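Kelch domain-containing protein (Colletotrichum graminicola M1.001, PDB 5C86) probably oxidises alcohols as a copper-dependent fungal oxidase of the galactose oxidase and glyoxal oxidase family, here in its copper-free form. Local coordinates at residues 382-387 with 470-475; 412-417 with 464-469. One frame throughout, in Å; residues are numbered along the deposited sequence.

Contact 1: residues 382-387 with 470-475; sequences AKRPVI and GVPCVA
R384 lays its guanidinium against the backbone of P472 and C473 where two loops of the C-terminal early-set domain, an E-set beta-sandwich, run past each other at 50°. The segment 382-387 leads into strand 387-390, while the loop residues 470-475 precede strand 476-481, so the contact joins the approaches to two strands of one domain. The direct hydrogen bonds all come from one side chain. R384 NE donates to P472 O at 2.8 Å, in the carbonyl plane and close to the guanidinium plane, while NH2 makes weak bonds to the same oxygen and to C473 O. The bend at chi3 (68°) swings NE out of line with the extended CA-CB-CG-CD run. P472 O thus takes a good bond from NE and a weak one from NH2, which would limit the guanidinium's rotation; NH2 has a further partner in the carbonyl of D343. V474 CG2 sits over the centre of one guanidinium face, 3.8 Å above its plane.

Apolar packing lies alongside. V471 sends CG1 to R384 CG and to P385 CD, and CG2 to A382 CB at 4.0 Å, so both branches of one valine serve the loop opposite. P385 also packs on M405 and Y411.

Water joins the backbones where direct pairing is absent. One molecule donates to P385 O and accepts from V474 N; a second accepts from I387 N and donates to V474 O, so V474 is linked at both its amide and its carbonyl. P385 O also receives a C-H contact from C473 CA. Where strand 387-390 begins, C473 SG, held between its own backbone N and carbonyl carbon (chi1 66°), lies 3.5 Å from I387 CD1.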
loop_
_atom_site.group_PDB
_atom_site.type_symbol
_atom_site.label_atom_id
_atom_site.label_comp_id
_atom_site.label_asym_id
_atom_site.label_seq_id
_atom_site.Cartn_x
_atom_site.Cartn_y
_atom_site.Cartn_z
ATOM N N ALA A 382 -5.457 18.836 -18.043
ATOM C CA ALA A 382 -6.797 18.601 -18.515
ATOM C C ALA A 382 -7.866 19.163 -17.589
ATOM O O ALA A 382 -7.714 19.289 -16.372
ATOM C CB ALA A 382 -7.004 17.062 -18.639
ATOM N N LYS A 383 -9.026 19.421 -18.244
ATOM C CA LYS A 383 -10.198 19.783 -17.508
ATOM C C LYS A 383 -10.749 18.458 -16.964
ATOM O O LYS A 383 -10.930 17.514 -17.714
ATOM C CB LYS A 383 -11.228 20.516 -18.425
ATOM C CG LYS A 383 -12.615 20.622 -17.809
ATOM C CD LYS A 383 -12.590 21.666 -16.734
ATOM C CE LYS A 383 -14.020 21.956 -16.214
ATOM N NZ LYS A 383 -14.778 20.716 -15.945
ATOM N N ARG A 384 -10.935 18.400 -15.685
ATOM C CA ARG A 384 -11.314 17.145 -15.010
ATOM C C ARG A 384 -12.795 17.126 -14.795
ATOM O O ARG A 384 -13.387 18.148 -14.416
ATOM C CB ARG A 384 -10.560 17.031 -13.703
ATOM C CG ARG A 384 -9.060 17.022 -13.871
ATOM C CD ARG A 384 -8.264 16.971 -12.571
ATOM N NE ARG A 384 -8.444 15.695 -11.903
ATOM C CZ ARG A 384 -7.658 15.236 -10.960
ATOM N NH1 ARG A 384 -6.683 16.048 -10.490
ATOM N NH2 ARG A 384 -7.846 14.043 -10.461
ATOM N N PRO A 385 -13.390 15.914 -14.826
ATOM C CA PRO A 385 -14.763 15.823 -14.356
ATOM C C PRO A 385 -14.845 15.956 -12.843
ATOM O O PRO A 385 -13.816 15.926 -12.148
ATOM C CB PRO A 385 -15.165 14.420 -14.869
ATOM C CG PRO A 385 -13.921 13.638 -14.831
ATOM C CD PRO A 385 -12.789 14.606 -15.128
ATOM N N VAL A 386 -16.044 16.159 -12.316
ATOM C CA VAL A 386 -16.307 16.375 -10.912
ATOM C C VAL A 386 -17.493 15.457 -10.440
ATOM O O VAL A 386 -18.550 15.498 -11.050
ATOM C CB VAL A 386 -16.670 17.835 -10.652
ATOM C CG1 VAL A 386 -17.050 18.070 -9.215
ATOM C CG2 VAL A 386 -15.465 18.758 -11.059
ATOM N N ILE A 387 -17.298 14.762 -9.326
ATOM C CA ILE A 387 -18.419 14.094 -8.650
ATOM C C ILE A 387 -19.120 15.118 -7.789
ATOM O O ILE A 387 -18.491 15.664 -6.835
ATOM C CB ILE A 387 -17.945 12.909 -7.796
ATOM C CG1 ILE A 387 -17.310 11.916 -8.712
ATOM C CG2 ILE A 387 -19.155 12.332 -6.967
ATOM C CD1 ILE A 387 -16.709 10.718 -7.961
ATOM N N GLY A 470 -10.446 9.427 -20.434
ATOM C CA GLY A 470 -9.647 8.789 -19.410
ATOM C C GLY A 470 -9.207 9.689 -18.261
ATOM O O GLY A 470 -8.527 9.184 -17.371
ATOM N N VAL A 471 -9.665 10.939 -18.224
ATOM C CA VAL A 471 -9.265 11.813 -17.170
ATOM C C VAL A 471 -10.078 11.611 -15.913
ATOM O O VAL A 471 -11.314 11.667 -15.944
ATOM C CB VAL A 471 -9.470 13.311 -17.632
ATOM C CG1 VAL A 471 -9.043 14.211 -16.531
ATOM C CG2 VAL A 471 -8.783 13.523 -18.987
ATOM N N PRO A 472 -9.438 11.354 -14.754
ATOM C CA PRO A 472 -10.172 11.136 -13.539
ATOM C C PRO A 472 -10.545 12.381 -12.809
ATOM O O PRO A 472 -9.818 13.420 -12.823
ATOM C CB PRO A 472 -9.229 10.346 -12.682
ATOM C CG PRO A 472 -7.857 10.845 -13.101
ATOM C CD PRO A 472 -7.973 11.124 -14.561
ATOM N N CYS A 473 -11.686 12.334 -12.141
ATOM C CA CYS A 473 -12.042 13.310 -11.157
ATOM C C CYS A 473 -11.111 13.236 -9.956
ATOM O O CYS A 473 -10.320 12.270 -9.805
ATOM C CB CYS A 473 -13.466 13.212 -10.721
ATOM S SG CYS A 473 -13.882 11.700 -9.829
ATOM N N VAL A 474 -11.222 14.218 -9.043
ATOM C CA VAL A 474 -10.695 14.065 -7.697
ATOM C C VAL A 474 -11.668 13.155 -6.961
ATOM O O VAL A 474 -12.918 13.261 -7.076
ATOM C CB VAL A 474 -10.582 15.447 -7.021
ATOM C CG1 VAL A 474 -10.229 15.280 -5.554
ATOM C CG2 VAL A 474 -9.601 16.312 -7.769
ATOM N N ALA A 475 -11.173 12.191 -6.222
ATOM C CA ALA A 475 -12.055 11.168 -5.649
ATOM C C ALA A 475 -12.876 11.613 -4.538
ATOM O O ALA A 475 -12.572 12.596 -3.864
ATOM C CB ALA A 475 -11.238 9.961 -5.244
HETATM O O HOH W 1 -12.630 16.630 -9.807
HETATM O O HOH W 2 -14.756 15.071 -7.870
#

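Contact 2: residues 412-417 with 464-469; sequences TFSMIR and FAMNEA
F413 and A465 face each other at the middle of a short antiparallel pairing, a ladder between strands 412-422 and 459-466 of the E-set beta-sandwich. Their CA atoms are 4.5 Å apart, a non-hydrogen-bonded pair, and A465 CB approaches the ring of F413 at CE2, 3.5 Å away. Hydrogen-bonded pairs flank them. T412 and M466 exchange two backbone bonds, the shorter from M466 N to T412 O at 2.8 Å; S414 and F464 exchange two more. C-H contacts from F413 CA to F464 O and from A465 CA to T412 O add to the ladder, and the strand directions are 157° apart.

The residues of the two hydrogen-bonded pairs put their side chains on the other face of the sheet from F413 and A465. There M466 has two conformers; in the one modelled here the chain, bent at chi2 and chi3, turns its methyl CE back over the partner strand, 3.7 Å from T412 OG1 and 3.9 Å from S414 OG. F464 CB lies beside S414 OG too, and I416 CD1 makes a looser contact with F464 CE2 at 4.4 Å.

A second shell sets these groups. The buried hydroxyl of S414 is bonded to the carbonyl of P287, a residue that also packs on I416 and F464 and so ties this face to a neighbouring loop. On the face of F413, L434 of strand 431-438 touches it and F445 meets its ring at about 50°. Along the other edge of 412-417, backbone hydrogen bonds join F413 to L434 and M415 to I432. Where strand 459-466 gives way to its turn, one water lies 2.7 Å from T412 OG1 and donates to N467 O.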
loop_
_atom_site.group_PDB
_atom_site.type_symbol
_atom_site.label_atom_id
_atom_site.label_comp_id
_atom_site.label_asym_id
_atom_site.label_seq_id
_atom_site.Cartn_x
_atom_site.Cartn_y
_atom_site.Cartn_z
ATOM N N THR A 412 -16.401 6.007 -16.938
ATOM C CA THR A 412 -16.071 4.729 -16.236
ATOM C C THR A 412 -15.658 5.038 -14.832
ATOM O O THR A 412 -15.472 6.175 -14.464
ATOM C CB THR A 412 -14.929 3.995 -16.929
ATOM O OG1 THR A 412 -13.761 4.843 -17.012
ATOM C CG2 THR A 412 -15.311 3.523 -18.379
ATOM N N PHE A 413 -15.646 4.023 -13.983
ATOM C CA PHE A 413 -15.522 4.175 -12.596
ATOM C C PHE A 413 -14.589 3.125 -11.979
ATOM O O PHE A 413 -14.385 2.039 -12.465
ATOM C CB PHE A 413 -16.874 4.125 -11.854
ATOM C CG PHE A 413 -17.869 5.056 -12.360
ATOM C CD1 PHE A 413 -18.708 4.738 -13.389
ATOM C CD2 PHE A 413 -17.933 6.314 -11.831
ATOM C CE1 PHE A 413 -19.588 5.704 -13.898
ATOM C CE2 PHE A 413 -18.811 7.298 -12.340
ATOM C CZ PHE A 413 -19.613 6.975 -13.364
ATOM N N SER A 414 -14.005 3.521 -10.852
ATOM C CA SER A 414 -13.242 2.567 -10.032
ATOM C C SER A 414 -13.232 2.970 -8.597
ATOM O O SER A 414 -13.495 4.120 -8.260
ATOM C CB SER A 414 -11.805 2.327 -10.457
ATOM O OG SER A 414 -11.080 3.502 -10.374
ATOM N N MET A 415 -13.028 2.018 -7.704
ATOM C CA MET A 415 -12.884 2.274 -6.263
ATOM C C MET A 415 -11.490 1.772 -5.865
ATOM O O MET A 415 -11.147 0.653 -6.175
ATOM C CB MET A 415 -14.005 1.696 -5.406
ATOM C CG MET A 415 -14.241 0.214 -5.534
ATOM S SD MET A 415 -15.811 -0.380 -4.818
ATOM C CE MET A 415 -15.397 -0.593 -3.079
ATOM N N ILE A 416 -10.722 2.617 -5.247
ATOM C CA ILE A 416 -9.349 2.243 -4.829
ATOM C C ILE A 416 -9.249 2.326 -3.351
ATOM O O ILE A 416 -9.601 3.364 -2.767
ATOM C CB ILE A 416 -8.285 3.109 -5.513
ATOM C CG1 ILE A 416 -8.282 2.860 -7.043
ATOM C CG2 ILE A 416 -6.888 2.770 -4.980
ATOM C CD1 ILE A 416 -7.143 3.457 -7.786
ATOM N N ARG A 417 -8.847 1.255 -2.711
ATOM C CA ARG A 417 -8.843 1.241 -1.282
ATOM C C ARG A 417 -7.789 2.167 -0.665
ATOM O O ARG A 417 -6.615 2.190 -1.137
ATOM C CB ARG A 417 -8.647 -0.167 -0.794
ATOM C CG ARG A 417 -9.088 -0.407 0.664
ATOM C CD ARG A 417 -9.254 -1.894 1.010
ATOM N NE ARG A 417 -9.560 -2.128 2.405
ATOM C CZ ARG A 417 -8.688 -1.943 3.388
ATOM N NH1 ARG A 417 -7.445 -1.717 3.143
ATOM N NH2 ARG A 417 -9.058 -2.055 4.647
ATOM N N PHE A 464 -13.341 7.032 -7.931
ATOM C CA PHE A 464 -12.974 7.794 -9.118
ATOM C C PHE A 464 -13.897 7.579 -10.281
ATOM O O PHE A 464 -14.330 6.449 -10.549
ATOM C CB PHE A 464 -11.575 7.407 -9.538
ATOM C CG PHE A 464 -10.459 7.810 -8.573
ATOM C CD1 PHE A 464 -9.926 9.096 -8.670
ATOM C CD2 PHE A 464 -9.914 6.958 -7.615
ATOM C CE1 PHE A 464 -8.907 9.528 -7.843
ATOM C CE2 PHE A 464 -8.858 7.345 -6.806
ATOM C CZ PHE A 464 -8.346 8.643 -6.966
ATOM N N ALA A 465 -14.139 8.681 -11.004
ATOM C CA ALA A 465 -14.889 8.644 -12.229
ATOM C C ALA A 465 -13.945 9.195 -13.289
ATOM O O ALA A 465 -13.291 10.239 -13.055
ATOM C CB ALA A 465 -16.107 9.491 -12.142
ATOM N N MET A 466 -13.905 8.537 -14.433
ATOM C CA MET A 466 -13.028 8.890 -15.531
ATOM C C MET A 466 -13.902 9.211 -16.745
ATOM O O MET A 466 -14.738 8.435 -17.157
ATOM C CB MET A 466 -12.031 7.773 -15.828
ATOM C CG MET A 466 -10.978 7.638 -14.725
ATOM S SD MET A 466 -10.413 5.948 -14.397
ATOM C CE MET A 466 -11.940 5.170 -13.832
ATOM N N ASN A 467 -13.691 10.395 -17.346
ATOM C CA ASN A 467 -14.387 10.736 -18.558
ATOM C C ASN A 467 -13.940 9.862 -19.721
ATOM O O ASN A 467 -13.109 8.936 -19.595
ATOM C CB ASN A 467 -14.249 12.268 -18.833
ATOM C CG ASN A 467 -12.897 12.678 -19.299
ATOM O OD1 ASN A 467 -12.058 11.879 -19.693
ATOM N ND2 ASN A 467 -12.674 14.031 -19.314
ATOM N N GLU A 468 -14.557 10.102 -20.867
ATOM C CA GLU A 468 -14.373 9.266 -22.004
ATOM C C GLU A 468 -12.923 9.270 -22.487
ATOM O O GLU A 468 -12.420 8.243 -23.039
ATOM C CB GLU A 468 -15.340 9.699 -23.126
ATOM C CG GLU A 468 -15.385 8.758 -24.308
ATOM C CD GLU A 468 -16.616 8.977 -25.228
ATOM O OE1 GLU A 468 -17.395 9.983 -25.090
ATOM O OE2 GLU A 468 -16.839 8.105 -26.110
ATOM N N ALA A 469 -12.201 10.394 -22.301
ATOM C CA ALA A 469 -10.787 10.467 -22.624
ATOM C C ALA A 469 -9.894 9.816 -21.570
ATOM O O ALA A 469 -8.687 9.783 -21.695
ATOM C CB ALA A 469 -10.337 11.924 -22.843
HETATM O O HOH W 3 -13.508 6.282 -19.240
#

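How the contacts relate
Contacts 1 and 2 belong to one E-set domain, with centres about 8 Å apart, and contact 2 is nested along the chain inside the loop that contact 1 closes. Residues 464-469 and 470-475 are consecutive: the chain leaves strand 459-466, turns, and comes back beside it. C473 N lies 2.8 Å from A465 O, a probable hydrogen bond that joins A465 of contact 2 to C473 of contact 1. Packing also joins them: A475 CB is 3.5 Å from F464 CE1, and the backbone CA of P472 is 3.8 Å from M466 CG in its modelled conformer. Both lie away from the copper-binding residues Y120, H335 and H423; they are packing within the domain that also contains H423.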